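Local coordinates for protein sulfide-quinone reductase (Aquifex aeolicus, PDB 3HYW) that oxidises hydrogen sulfide with a quinone as electron acceptor, using bound FAD, and probably builds up polysulfide that is released typically as cyclooctasulfur, at residues P107-G112 and S122-E127; K224-D229 and K246-M251; P252-P257 and V292-A297. One frame throughout, in Å; residues are numbered along the deposited sequence. Where two conformers were deposited one is given.

Contact 1 of 3, residues P107-G112 and S122-E127; sequences PKLVFG and SICTAE. With FAD (flavin-adenine dinucleotide), chain G; H2S (hydrosulfuric acid), chain J; SO4 (sulfate ion), chain N.
Leu109 and Cys124 meet where strand 108-110 runs beside the loop that leads into helix 126-141. The forked end of Leu109 does the touching: CD1 lies 4.0 Å from Cys124 CB, and the other methyl, CD2, is equally near that carbon, so the cysteine methylene is met by both branches. CD1 also comes to 4.2 Å from Thr125 CG2. Thr125 is the N-cap of the helix, and its first torsion of 66° divides the work of its side chain: OG1 bonds to the backbone N of His128, while CG2 is the branch turned to the leucine. Two residues further on from Leu109, Phe111 reaches across to Ser122. The edge of its ring meets the serine, with CE1 3.7 Å from Ser122 CB and that carbon close to the ring plane.

Beyond Cys124 lies the sulfide and flavin site. The cysteine CA is 3.8 Å from C8M of FAD, and Ile123 O approaches the neighbouring methyl, C7M, to 3.3 Å, so this loop borders the dimethylbenzene end of the isoalloxazine. Cys124 SG is modelled 2.7 Å from the hydrogen sulfide sulfur, too short for a van der Waals contact; Cys124 was also deposited in two conformers, so the exact geometry is doubtful. On strand 108-110, Lys108 NZ is hydrogen-bonded to O2 of a sulfate, probably from the crystallisation liquor, that also binds Lys77 and the amides of Glu258 and Val259.

No hydrogen bond joins the two segments. The leucine methyls lie against the Cys124 methylene and the Phe111 edge against Ser122, which is consistent with apolar packing, completed by Met251 and Pro252 on the cysteine, helping to place the loop beside the flavin.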
loop_
_atom_site.group_PDB
_atom_site.type_symbol
_atom_site.label_atom_id
_atom_site.label_comp_id
_atom_site.label_asym_id
_atom_site.label_seq_id
_atom_site.Cartn_x
_atom_site.Cartn_y
_atom_site.Cartn_z
ATOM N N PRO A 107 -5.745 -31.851 -13.966
ATOM C CA PRO A 107 -4.964 -31.105 -14.968
ATOM C C PRO A 107 -4.044 -31.975 -15.822
ATOM O O PRO A 107 -3.366 -32.871 -15.304
ATOM C CB PRO A 107 -4.116 -30.149 -14.121
ATOM C CG PRO A 107 -4.026 -30.770 -12.771
ATOM C CD PRO A 107 -5.242 -31.657 -12.593
ATOM N N LYS A 108 -4.019 -31.712 -17.124
ATOM C CA LYS A 108 -2.913 -32.179 -17.943
ATOM C C LYS A 108 -1.887 -31.053 -18.029
ATOM O O LYS A 108 -2.208 -29.933 -18.420
ATOM C CB LYS A 108 -3.376 -32.636 -19.323
ATOM C CG LYS A 108 -2.239 -33.089 -20.222
ATOM C CD LYS A 108 -2.635 -34.272 -21.061
ATOM C CE LYS A 108 -1.538 -34.625 -22.043
ATOM N NZ LYS A 108 -2.074 -35.401 -23.195
ATOM N N LEU A 109 -0.651 -31.359 -17.658
ATOM C CA LEU A 109 0.358 -30.330 -17.463
ATOM C C LEU A 109 1.012 -29.930 -18.771
ATOM O O LEU A 109 1.401 -30.790 -19.562
ATOM C CB LEU A 109 1.410 -30.805 -16.464
ATOM C CG LEU A 109 0.856 -31.337 -15.133
ATOM C CD1 LEU A 109 1.984 -31.815 -14.249
ATOM C CD2 LEU A 109 0.022 -30.287 -14.428
ATOM N N VAL A 110 1.121 -28.620 -18.984
ATOM C CA VAL A 110 1.844 -28.065 -20.137
ATOM C C VAL A 110 2.998 -27.201 -19.631
ATOM O O VAL A 110 2.787 -26.141 -19.031
ATOM C CB VAL A 110 0.924 -27.222 -21.049
ATOM C CG1 VAL A 110 1.703 -26.639 -22.252
ATOM C CG2 VAL A 110 -0.266 -28.045 -21.524
ATOM N N PHE A 111 4.216 -27.675 -19.870
ATOM C CA PHE A 111 5.427 -26.944 -19.505
ATOM C C PHE A 111 5.820 -26.024 -20.654
ATOM O O PHE A 111 6.764 -26.296 -21.401
ATOM C CB PHE A 111 6.546 -27.929 -19.140
ATOM C CG PHE A 111 6.221 -28.775 -17.938
ATOM C CD1 PHE A 111 6.482 -28.307 -16.652
ATOM C CD2 PHE A 111 5.621 -30.022 -18.089
ATOM C CE1 PHE A 111 6.161 -29.074 -15.542
ATOM C CE2 PHE A 111 5.302 -30.801 -16.974
ATOM C CZ PHE A 111 5.574 -30.327 -15.707
ATOM N N GLY A 112 5.070 -24.929 -20.777
ATOM C CA GLY A 112 5.105 -24.055 -21.944
ATOM C C GLY A 112 6.361 -23.251 -22.201
ATOM O O GLY A 112 6.664 -22.952 -23.349
ATOM N N SER A 122 8.718 -28.929 -10.734
ATOM C CA SER A 122 7.300 -28.708 -10.551
ATOM C C SER A 122 6.802 -29.577 -9.402
ATOM O O SER A 122 7.431 -30.577 -9.053
ATOM C CB SER A 122 6.554 -29.036 -11.838
ATOM O OG SER A 122 6.590 -30.427 -12.079
ATOM N N ILE A 123 5.678 -29.187 -8.813
ATOM C CA ILE A 123 5.169 -29.833 -7.606
ATOM C C ILE A 123 3.707 -30.271 -7.770
ATOM O O ILE A 123 3.026 -30.553 -6.784
ATOM C CB ILE A 123 5.345 -28.917 -6.362
ATOM C CG1 ILE A 123 4.491 -27.645 -6.487
ATOM C CG2 ILE A 123 6.823 -28.555 -6.163
ATOM C CD1 ILE A 123 4.635 -26.666 -5.322
ATOM N N CYS A 124 3.253 -30.360 -9.021
ATOM C CA CYS A 124 1.835 -30.583 -9.331
ATOM C C CYS A 124 1.398 -32.040 -9.243
ATOM O O CYS A 124 0.206 -32.325 -9.120
ATOM C CB CYS A 124 1.496 -30.033 -10.719
ATOM S SG CYS A 124 1.531 -28.265 -10.830
ATOM N N THR A 125 2.354 -32.959 -9.348
ATOM C CA THR A 125 2.095 -34.369 -9.058
ATOM C C THR A 125 3.051 -34.831 -7.968
ATOM O O THR A 125 4.079 -34.202 -7.735
ATOM C CB THR A 125 2.236 -35.285 -10.301
ATOM O OG1 THR A 125 3.598 -35.310 -10.730
ATOM C CG2 THR A 125 1.338 -34.814 -11.451
ATOM N N ALA A 126 2.705 -35.932 -7.304
ATOM C CA ALA A 126 3.566 -36.523 -6.287
ATOM C C ALA A 126 4.930 -36.864 -6.880
ATOM O O ALA A 126 5.965 -36.619 -6.264
ATOM C CB ALA A 126 2.917 -37.769 -5.701
ATOM N N GLU A 127 4.900 -37.423 -8.087
ATOM C CA GLU A 127 6.084 -37.872 -8.809
ATOM C C GLU A 127 7.031 -36.715 -9.139
ATOM O O GLU A 127 8.241 -36.821 -8.937
ATOM C CB GLU A 127 5.660 -38.608 -10.083
ATOM C CG GLU A 127 4.989 -39.973 -9.828
ATOM C CD GLU A 127 3.490 -39.895 -9.556
ATOM O OE1 GLU A 127 2.885 -38.805 -9.701
ATOM O OE2 GLU A 127 2.907 -40.944 -9.196
HETATM P PA FAD G . -6.738 -34.697 -9.296
HETATM O O1A FAD G . -7.044 -34.685 -7.820
HETATM O O2A FAD G . -5.352 -34.369 -9.761
HETATM O O5B FAD G . -7.154 -36.149 -9.818
HETATM C C5B FAD G . -7.172 -36.530 -11.184
HETATM C C4B FAD G . -7.148 -38.050 -11.216
HETATM O O4B FAD G . -7.416 -38.518 -12.537
HETATM C C3B FAD G . -5.774 -38.587 -10.852
HETATM O O3B FAD G . -5.939 -39.736 -10.013
HETATM C C2B FAD G . -5.174 -38.979 -12.188
HETATM O O2B FAD G . -4.213 -40.024 -12.056
HETATM C C1B FAD G . -6.405 -39.437 -12.949
HETATM N N9A FAD G . -6.282 -39.407 -14.432
HETATM C C8A FAD G . -5.680 -38.464 -15.189
HETATM N N7A FAD G . -5.815 -38.803 -16.496
HETATM C C5A FAD G . -6.500 -39.970 -16.546
HETATM C C6A FAD G . -6.930 -40.796 -17.583
HETATM N N6A FAD G . -6.667 -40.473 -18.870
HETATM N N1A FAD G . -7.621 -41.930 -17.293
HETATM C C2A FAD G . -7.893 -42.268 -16.021
HETATM N N3A FAD G . -7.488 -41.491 -15.003
HETATM C C4A FAD G . -6.797 -40.339 -15.242
HETATM N N1 FAD G . -6.691 -26.755 -3.717
HETATM C C2 FAD G . -7.061 -26.304 -2.488
HETATM O O2 FAD G . -8.260 -26.061 -2.251
HETATM N N3 FAD G . -6.152 -26.121 -1.500
HETATM C C4 FAD G . -4.849 -26.385 -1.724
HETATM O O4 FAD G . -3.915 -26.195 -0.745
HETATM C C4X FAD G . -4.447 -26.844 -2.973
HETATM N N5 FAD G . -3.137 -27.100 -3.194
HETATM C C5X FAD G . -2.724 -27.554 -4.397
HETATM C C6 FAD G . -1.366 -27.826 -4.596
HETATM C C7 FAD G . -0.911 -28.285 -5.828
HETATM C C7M FAD G . 0.571 -28.561 -6.001
HETATM C C8 FAD G . -1.829 -28.472 -6.865
HETATM C C8M FAD G . -1.402 -28.966 -8.235
HETATM C C9 FAD G . -3.182 -28.193 -6.660
HETATM C C9A FAD G . -3.655 -27.740 -5.418
HETATM N N10 FAD G . -4.980 -27.486 -5.200
HETATM C C10 FAD G . -5.386 -27.030 -3.987
HETATM C "C1'" FAD G . -5.953 -27.617 -6.310
HETATM C "C2'" FAD G . -6.896 -28.801 -6.376
HETATM O "O2'" FAD G . -7.557 -28.983 -5.118
HETATM C "C3'" FAD G . -6.119 -30.036 -6.835
HETATM O "O3'" FAD G . -5.518 -29.768 -8.124
HETATM C "C4'" FAD G . -7.024 -31.257 -6.928
HETATM O "O4'" FAD G . -6.192 -32.424 -6.947
HETATM C "C5'" FAD G . -7.893 -31.207 -8.180
HETATM O "O5'" FAD G . -8.792 -32.312 -8.191
HETATM P P FAD G . -9.148 -33.119 -9.541
HETATM O O1P FAD G . -10.065 -34.251 -9.159
HETATM O O2P FAD G . -9.572 -32.159 -10.631
HETATM O O3P FAD G . -7.735 -33.702 -10.056
HETATM S S H2S J . -0.737 -28.071 -9.389
HETATM S S SO4 N . -4.624 -38.723 -21.433
HETATM O O1 SO4 N . -3.560 -39.624 -21.842
HETATM O O2 SO4 N . -4.279 -37.391 -21.926
HETATM O O3 SO4 N . -5.904 -39.159 -21.983
HETATM O O4 SO4 N . -4.690 -38.716 -19.974
#

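Contact 2 of 3, residues K224-D229 and K246-M251; sequences KAIEPD and KFTMFM
This is a buried, largely apolar sheet-against-sheet contact, in which one isoleucine at the end of strand 222-226 rests on strand 247-255 of the mixed sheet. Ile226 meets Thr248 and Phe250; with the CA atoms of Ile226 and Thr248 8.2 Å apart, the strands meet through side chains and share no hydrogen bond.

The isoleucine uses its two branches on different partners. CG2 lies 3.6 Å from Thr248 OG1, the two side chains running past each other in opposite senses, and the hydroxyl it covers is hydrogen-bonded to Ser120. The longer branch, CG1 to CD1, starts out opposite the carbonyl carbon (chi1 -61°) and carries CD1 to 3.7 Å from Phe250 CD2. It approaches the ring obliquely, with Phe250 CG at 4.0 Å from the same methyl and CB only slightly farther.

Strands 222-226, 230-234 and 240-244 form an antiparallel meander, consistent with the second dinucleotide-binding-like domain of flavoprotein disulfide reductases; here it follows strand 216-218 and leads into strand 247-255. A classic beta bulge sets Lys224 and Ala225 both opposite Ile232, immediately before Ile226. Val231 of the meander also touches Thr248 and Phe250.

Strand 247-255 alternates its side chains. Thr248 and Phe250 point toward the meander, and both also touch Val147 of the adjacent strand 146-150, whereas Phe247, Met249 and Met251 pack on helix 158-173. Met251 additionally touches the bound hydrogen sulfide.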
loop_
_atom_site.group_PDB
_atom_site.type_symbol
_atom_site.label_atom_id
_atom_site.label_comp_id
_atom_site.label_asym_id
_atom_site.label_seq_id
_atom_site.Cartn_x
_atom_site.Cartn_y
_atom_site.Cartn_z
ATOM N N LYS A 224 9.478 -17.051 -20.688
ATOM C CA LYS A 224 9.618 -17.624 -22.027
ATOM C C LYS A 224 10.542 -18.836 -22.057
ATOM O O LYS A 224 10.383 -19.729 -22.897
ATOM C CB LYS A 224 10.123 -16.564 -23.012
ATOM C CG LYS A 224 9.103 -15.475 -23.340
ATOM C CD LYS A 224 7.797 -16.078 -23.877
ATOM C CE LYS A 224 6.754 -15.016 -24.181
ATOM N NZ LYS A 224 6.722 -14.668 -25.624
ATOM N N ALA A 225 11.507 -18.854 -21.142
ATOM C CA ALA A 225 12.522 -19.892 -21.116
ATOM C C ALA A 225 13.124 -20.061 -19.740
ATOM O O ALA A 225 13.340 -19.086 -19.010
ATOM C CB ALA A 225 13.635 -19.596 -22.146
ATOM N N ILE A 226 13.390 -21.315 -19.399
ATOM C CA ILE A 226 14.159 -21.654 -18.222
ATOM C C ILE A 226 15.365 -22.453 -18.694
ATOM O O ILE A 226 15.229 -23.541 -19.257
ATOM C CB ILE A 226 13.326 -22.442 -17.187
ATOM C CG1 ILE A 226 12.133 -21.595 -16.723
ATOM C CG2 ILE A 226 14.188 -22.834 -15.996
ATOM C CD1 ILE A 226 10.916 -22.389 -16.358
ATOM N N GLU A 227 16.539 -21.873 -18.488
ATOM C CA GLU A 227 17.796 -22.516 -18.819
ATOM C C GLU A 227 18.407 -23.030 -17.514
ATOM O O GLU A 227 17.905 -22.702 -16.435
ATOM C CB GLU A 227 18.717 -21.524 -19.542
ATOM C CG GLU A 227 18.178 -21.081 -20.911
ATOM C CD GLU A 227 19.100 -20.127 -21.659
ATOM O OE1 GLU A 227 20.296 -20.023 -21.306
ATOM O OE2 GLU A 227 18.626 -19.484 -22.619
ATOM N N PRO A 228 19.457 -23.871 -17.595
ATOM C CA PRO A 228 20.078 -24.333 -16.347
ATOM C C PRO A 228 20.666 -23.177 -15.532
ATOM O O PRO A 228 20.874 -23.308 -14.322
ATOM C CB PRO A 228 21.202 -25.256 -16.839
ATOM C CG PRO A 228 20.780 -25.672 -18.217
ATOM C CD PRO A 228 20.094 -24.472 -18.781
ATOM N N ASP A 229 20.865 -22.051 -16.211
ATOM C CA ASP A 229 21.656 -20.919 -15.750
ATOM C C ASP A 229 20.782 -19.737 -15.319
ATOM O O ASP A 229 21.200 -18.903 -14.505
ATOM C CB ASP A 229 22.566 -20.478 -16.918
ATOM C CG ASP A 229 23.663 -19.506 -16.500
ATOM O OD1 ASP A 229 23.693 -19.085 -15.319
ATOM O OD2 ASP A 229 24.510 -19.164 -17.362
ATOM N N LYS A 246 19.955 -20.745 -10.036
ATOM C CA LYS A 246 20.569 -22.053 -9.835
ATOM C C LYS A 246 19.485 -23.107 -9.589
ATOM O O LYS A 246 19.632 -24.269 -9.970
ATOM C CB LYS A 246 21.574 -22.011 -8.679
ATOM C CG LYS A 246 22.264 -23.341 -8.419
ATOM C CD LYS A 246 23.491 -23.188 -7.544
ATOM C CE LYS A 246 24.225 -24.525 -7.413
ATOM N NZ LYS A 246 23.353 -25.584 -6.810
ATOM N N PHE A 247 18.394 -22.686 -8.956
ATOM C CA PHE A 247 17.239 -23.553 -8.746
ATOM C C PHE A 247 15.969 -22.805 -9.118
ATOM O O PHE A 247 15.795 -21.649 -8.738
ATOM C CB PHE A 247 17.171 -24.034 -7.291
ATOM C CG PHE A 247 15.888 -24.749 -6.948
ATOM C CD1 PHE A 247 14.757 -24.029 -6.558
ATOM C CD2 PHE A 247 15.805 -26.139 -7.027
ATOM C CE1 PHE A 247 13.553 -24.683 -6.260
ATOM C CE2 PHE A 247 14.612 -26.803 -6.718
ATOM C CZ PHE A 247 13.484 -26.071 -6.339
ATOM N N THR A 248 15.090 -23.467 -9.865
ATOM C CA THR A 248 13.774 -22.912 -10.175
ATOM C C THR A 248 12.638 -23.895 -9.886
ATOM O O THR A 248 12.829 -25.116 -9.892
ATOM C CB THR A 248 13.653 -22.446 -11.659
ATOM O OG1 THR A 248 13.752 -23.576 -12.530
ATOM C CG2 THR A 248 14.733 -21.439 -12.017
ATOM N N MET A 249 11.458 -23.341 -9.630
ATOM C CA MET A 249 10.239 -24.116 -9.529
ATOM C C MET A 249 9.149 -23.287 -10.184
ATOM O O MET A 249 8.764 -22.235 -9.668
ATOM C CB MET A 249 9.895 -24.409 -8.061
ATOM C CG MET A 249 8.899 -25.558 -7.839
ATOM S SD MET A 249 7.252 -25.328 -8.543
ATOM C CE MET A 249 6.565 -24.051 -7.489
ATOM N N PHE A 250 8.658 -23.761 -11.324
ATOM C CA PHE A 250 7.576 -23.085 -12.013
ATOM C C PHE A 250 6.324 -23.935 -12.135
ATOM O O PHE A 250 6.398 -25.157 -12.285
ATOM C CB PHE A 250 8.035 -22.543 -13.376
ATOM C CG PHE A 250 8.724 -21.221 -13.271
ATOM C CD1 PHE A 250 8.010 -20.039 -13.428
ATOM C CD2 PHE A 250 10.077 -21.153 -12.956
ATOM C CE1 PHE A 250 8.635 -18.810 -13.285
ATOM C CE2 PHE A 250 10.711 -19.927 -12.826
ATOM C CZ PHE A 250 9.988 -18.755 -12.992
ATOM N N MET A 251 5.178 -23.271 -12.027
ATOM C CA MET A 251 3.895 -23.896 -12.309
ATOM C C MET A 251 3.744 -24.043 -13.816
ATOM O O MET A 251 4.091 -23.119 -14.569
ATOM C CB MET A 251 2.742 -23.048 -11.768
ATOM C CG MET A 251 2.809 -22.756 -10.278
ATOM S SD MET A 251 2.853 -24.233 -9.235
ATOM C CE MET A 251 1.288 -25.004 -9.654
#

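Contact 3 of 3, residues P252-P257 and V292-A297; sequences PSFQGP and VGVVTA. With FAD (flavin-adenine dinucleotide), chain G.
The loop that follows strand 289-291, the edge strand of the five-stranded parallel Rossmann-type sheet, makes a type I beta turn from Gly293 to Thr296 beside the FAD pyrophosphate, and the end of strand 247-255 and the residues leading into helix 258-261 pack against it. Two pairs of side chains make the contact, each crossing at about a right angle. Phe254 CD2 lies 3.5 Å from Val294 CG1, which comes at the ring obliquely, and Pro257 CD lies 3.6 Å from Val295 CG2.

Val294 serves both sides. With CG1 opposite its backbone N (chi1 174°), that methyl goes to the phenylalanine, while CG2 is 3.7 Å from C5' of FAD. Its amide is the cofactor's donor here: Val294 N binds O2P at 2.9 Å in a nearly straight bond of 168°. Gly293 brings its CA to 3.5 Å from the same oxygen, so the backbone passes close against the phosphate.

Phe254 also touches Pro107, Leu109 and the hydrogen sulfide molecule, which joins the wall of the sulfide pocket to the loop on the FAD pyrophosphate. Lys312 NZ is hydrogen-bonded to Val294 O and Thr296 O of the same turn. Inside it, Gly293 O takes two bonds from one residue, the Thr296 amide at 3.2 Å and Thr296 OG1 at 2.7 Å, the hydroxyl lying almost straight beyond the carbonyl at 170°.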
loop_
_atom_site.group_PDB
_atom_site.type_symbol
_atom_site.label_atom_id
_atom_site.label_comp_id
_atom_site.label_asym_id
_atom_site.label_seq_id
_atom_site.Cartn_x
_atom_site.Cartn_y
_atom_site.Cartn_z
ATOM N N PRO A 252 3.260 -25.215 -14.263
ATOM C CA PRO A 252 2.841 -25.369 -15.647
ATOM C C PRO A 252 1.412 -24.865 -15.833
ATOM O O PRO A 252 0.688 -24.675 -14.849
ATOM C CB PRO A 252 2.916 -26.881 -15.866
ATOM C CG PRO A 252 2.664 -27.477 -14.522
ATOM C CD PRO A 252 3.107 -26.465 -13.490
ATOM N N SER A 253 1.025 -24.614 -17.079
ATOM C CA SER A 253 -0.369 -24.322 -17.394
ATOM C C SER A 253 -1.113 -25.651 -17.566
ATOM O O SER A 253 -0.487 -26.712 -17.659
ATOM C CB SER A 253 -0.471 -23.464 -18.652
ATOM O OG SER A 253 0.013 -24.164 -19.781
ATOM N N PHE A 254 -2.440 -25.601 -17.591
ATOM C CA PHE A 254 -3.227 -26.829 -17.678
ATOM C C PHE A 254 -3.959 -26.926 -19.007
ATOM O O PHE A 254 -4.405 -25.915 -19.549
ATOM C CB PHE A 254 -4.263 -26.919 -16.558
ATOM C CG PHE A 254 -3.697 -26.871 -15.161
ATOM C CD1 PHE A 254 -2.393 -27.288 -14.884
ATOM C CD2 PHE A 254 -4.504 -26.462 -14.107
ATOM C CE1 PHE A 254 -1.893 -27.253 -13.582
ATOM C CE2 PHE A 254 -4.021 -26.435 -12.783
ATOM C CZ PHE A 254 -2.715 -26.824 -12.522
ATOM N N GLN A 255 -4.067 -28.141 -19.530
ATOM C CA GLN A 255 -4.992 -28.425 -20.619
ATOM C C GLN A 255 -5.808 -29.652 -20.226
ATOM O O GLN A 255 -5.570 -30.253 -19.177
ATOM C CB GLN A 255 -4.259 -28.639 -21.955
ATOM C CG GLN A 255 -3.394 -29.909 -22.051
ATOM C CD GLN A 255 -2.802 -30.138 -23.447
ATOM O OE1 GLN A 255 -3.370 -29.718 -24.456
ATOM N NE2 GLN A 255 -1.660 -30.819 -23.502
ATOM N N GLY A 256 -6.780 -30.007 -21.058
ATOM C CA GLY A 256 -7.514 -31.244 -20.876
ATOM C C GLY A 256 -6.779 -32.412 -21.513
ATOM O O GLY A 256 -5.841 -32.216 -22.289
ATOM N N PRO A 257 -7.216 -33.640 -21.199
ATOM C CA PRO A 257 -6.544 -34.842 -21.659
ATOM C C PRO A 257 -7.045 -35.298 -23.025
ATOM O O PRO A 257 -8.044 -34.776 -23.541
ATOM C CB PRO A 257 -6.927 -35.861 -20.590
ATOM C CG PRO A 257 -8.326 -35.470 -20.219
ATOM C CD PRO A 257 -8.398 -33.959 -20.376
ATOM N N VAL A 292 -16.180 -32.799 -13.440
ATOM C CA VAL A 292 -15.920 -32.365 -12.067
ATOM C C VAL A 292 -14.423 -32.117 -11.918
ATOM O O VAL A 292 -13.614 -32.940 -12.330
ATOM C CB VAL A 292 -16.385 -33.421 -11.016
ATOM C CG1 VAL A 292 -16.007 -33.007 -9.595
ATOM C CG2 VAL A 292 -17.885 -33.654 -11.094
ATOM N N GLY A 293 -14.062 -30.973 -11.345
ATOM C CA GLY A 293 -12.667 -30.684 -11.063
ATOM C C GLY A 293 -11.967 -29.757 -12.030
ATOM O O GLY A 293 -12.602 -28.973 -12.740
ATOM N N VAL A 294 -10.635 -29.853 -12.041
ATOM C CA VAL A 294 -9.773 -28.976 -12.835
ATOM C C VAL A 294 -9.993 -29.165 -14.336
ATOM O O VAL A 294 -9.790 -28.243 -15.130
ATOM C CB VAL A 294 -8.272 -29.233 -12.490
ATOM C CG1 VAL A 294 -7.356 -28.447 -13.411
ATOM C CG2 VAL A 294 -7.996 -28.871 -11.031
ATOM N N VAL A 295 -10.421 -30.362 -14.715
ATOM C CA VAL A 295 -10.637 -30.698 -16.117
ATOM C C VAL A 295 -11.815 -29.939 -16.747
ATOM O O VAL A 295 -11.984 -29.960 -17.962
ATOM C CB VAL A 295 -10.802 -32.230 -16.313
ATOM C CG1 VAL A 295 -12.207 -32.694 -15.914
ATOM C CG2 VAL A 295 -10.490 -32.617 -17.759
ATOM N N THR A 296 -12.629 -29.283 -15.922
ATOM C CA THR A 296 -13.794 -28.532 -16.423
ATOM C C THR A 296 -13.403 -27.193 -17.056
ATOM O O THR A 296 -12.572 -26.462 -16.522
ATOM C CB THR A 296 -14.876 -28.307 -15.336
ATOM O OG1 THR A 296 -14.336 -27.578 -14.221
ATOM C CG2 THR A 296 -15.435 -29.644 -14.861
ATOM N N ALA A 297 -14.010 -26.876 -18.195
ATOM C CA ALA A 297 -13.742 -25.610 -18.868
ATOM C C ALA A 297 -14.546 -24.482 -18.219
ATOM O O ALA A 297 -15.763 -24.374 -18.402
ATOM C CB ALA A 297 -14.056 -25.716 -20.354
HETATM P PA FAD G . -6.738 -34.697 -9.296
HETATM O O1A FAD G . -7.044 -34.685 -7.820
HETATM O O2A FAD G . -5.352 -34.369 -9.761
HETATM O O5B FAD G . -7.154 -36.149 -9.818
HETATM C C5B FAD G . -7.172 -36.530 -11.184
HETATM C C4B FAD G . -7.148 -38.050 -11.216
HETATM O O4B FAD G . -7.416 -38.518 -12.537
HETATM C C3B FAD G . -5.774 -38.587 -10.852
HETATM O O3B FAD G . -5.939 -39.736 -10.013
HETATM C C2B FAD G . -5.174 -38.979 -12.188
HETATM O O2B FAD G . -4.213 -40.024 -12.056
HETATM C C1B FAD G . -6.405 -39.437 -12.949
HETATM N N9A FAD G . -6.282 -39.407 -14.432
HETATM C C8A FAD G . -5.680 -38.464 -15.189
HETATM N N7A FAD G . -5.815 -38.803 -16.496
HETATM C C5A FAD G . -6.500 -39.970 -16.546
HETATM C C6A FAD G . -6.930 -40.796 -17.583
HETATM N N6A FAD G . -6.667 -40.473 -18.870
HETATM N N1A FAD G . -7.621 -41.930 -17.293
HETATM C C2A FAD G . -7.893 -42.268 -16.021
HETATM N N3A FAD G . -7.488 -41.491 -15.003
HETATM C C4A FAD G . -6.797 -40.339 -15.242
HETATM N N1 FAD G . -6.691 -26.755 -3.717
HETATM C C2 FAD G . -7.061 -26.304 -2.488
HETATM O O2 FAD G . -8.260 -26.061 -2.251
HETATM N N3 FAD G . -6.152 -26.121 -1.500
HETATM C C4 FAD G . -4.849 -26.385 -1.724
HETATM O O4 FAD G . -3.915 -26.195 -0.745
HETATM C C4X FAD G . -4.447 -26.844 -2.973
HETATM N N5 FAD G . -3.137 -27.100 -3.194
HETATM C C5X FAD G . -2.724 -27.554 -4.397
HETATM C C6 FAD G . -1.366 -27.826 -4.596
HETATM C C7 FAD G . -0.911 -28.285 -5.828
HETATM C C7M FAD G . 0.571 -28.561 -6.001
HETATM C C8 FAD G . -1.829 -28.472 -6.865
HETATM C C8M FAD G . -1.402 -28.966 -8.235
HETATM C C9 FAD G . -3.182 -28.193 -6.660
HETATM C C9A FAD G . -3.655 -27.740 -5.418
HETATM N N10 FAD G . -4.980 -27.486 -5.200
HETATM C C10 FAD G . -5.386 -27.030 -3.987
HETATM C "C1'" FAD G . -5.953 -27.617 -6.310
HETATM C "C2'" FAD G . -6.896 -28.801 -6.376
HETATM O "O2'" FAD G . -7.557 -28.983 -5.118
HETATM C "C3'" FAD G . -6.119 -30.036 -6.835
HETATM O "O3'" FAD G . -5.518 -29.768 -8.124
HETATM C "C4'" FAD G . -7.024 -31.257 -6.928
HETATM O "O4'" FAD G . -6.192 -32.424 -6.947
HETATM C "C5'" FAD G . -7.893 -31.207 -8.180
HETATM O "O5'" FAD G . -8.792 -32.312 -8.191
HETATM P P FAD G . -9.148 -33.119 -9.541
HETATM O O1P FAD G . -10.065 -34.251 -9.159
HETATM O O2P FAD G . -9.572 -32.159 -10.631
HETATM O O3P FAD G . -7.735 -33.702 -10.056
#

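In the fold
Contacts 1 and 3 both reach FAD and share a sheet edge, since strand 108-110 pairs antiparallel with strand 247-255 through the backbones of Lys108 with Gln255 and Val110 with Ser253. Contact 2 uses the earlier half of that long strand, its centre about 23 Å from that of contact 3 and farther from the middle of the chain. Contacts 2 and 3 are buried, while contact 1 is partly so. All three lack hydrogen bonds between their segments; the touching residues of contact 2 meet protein alone, though its segment ends at Met251 on the sulfide, whereas the others border FAD. Ile123 of contact 1 packs on Met249 of contact 2.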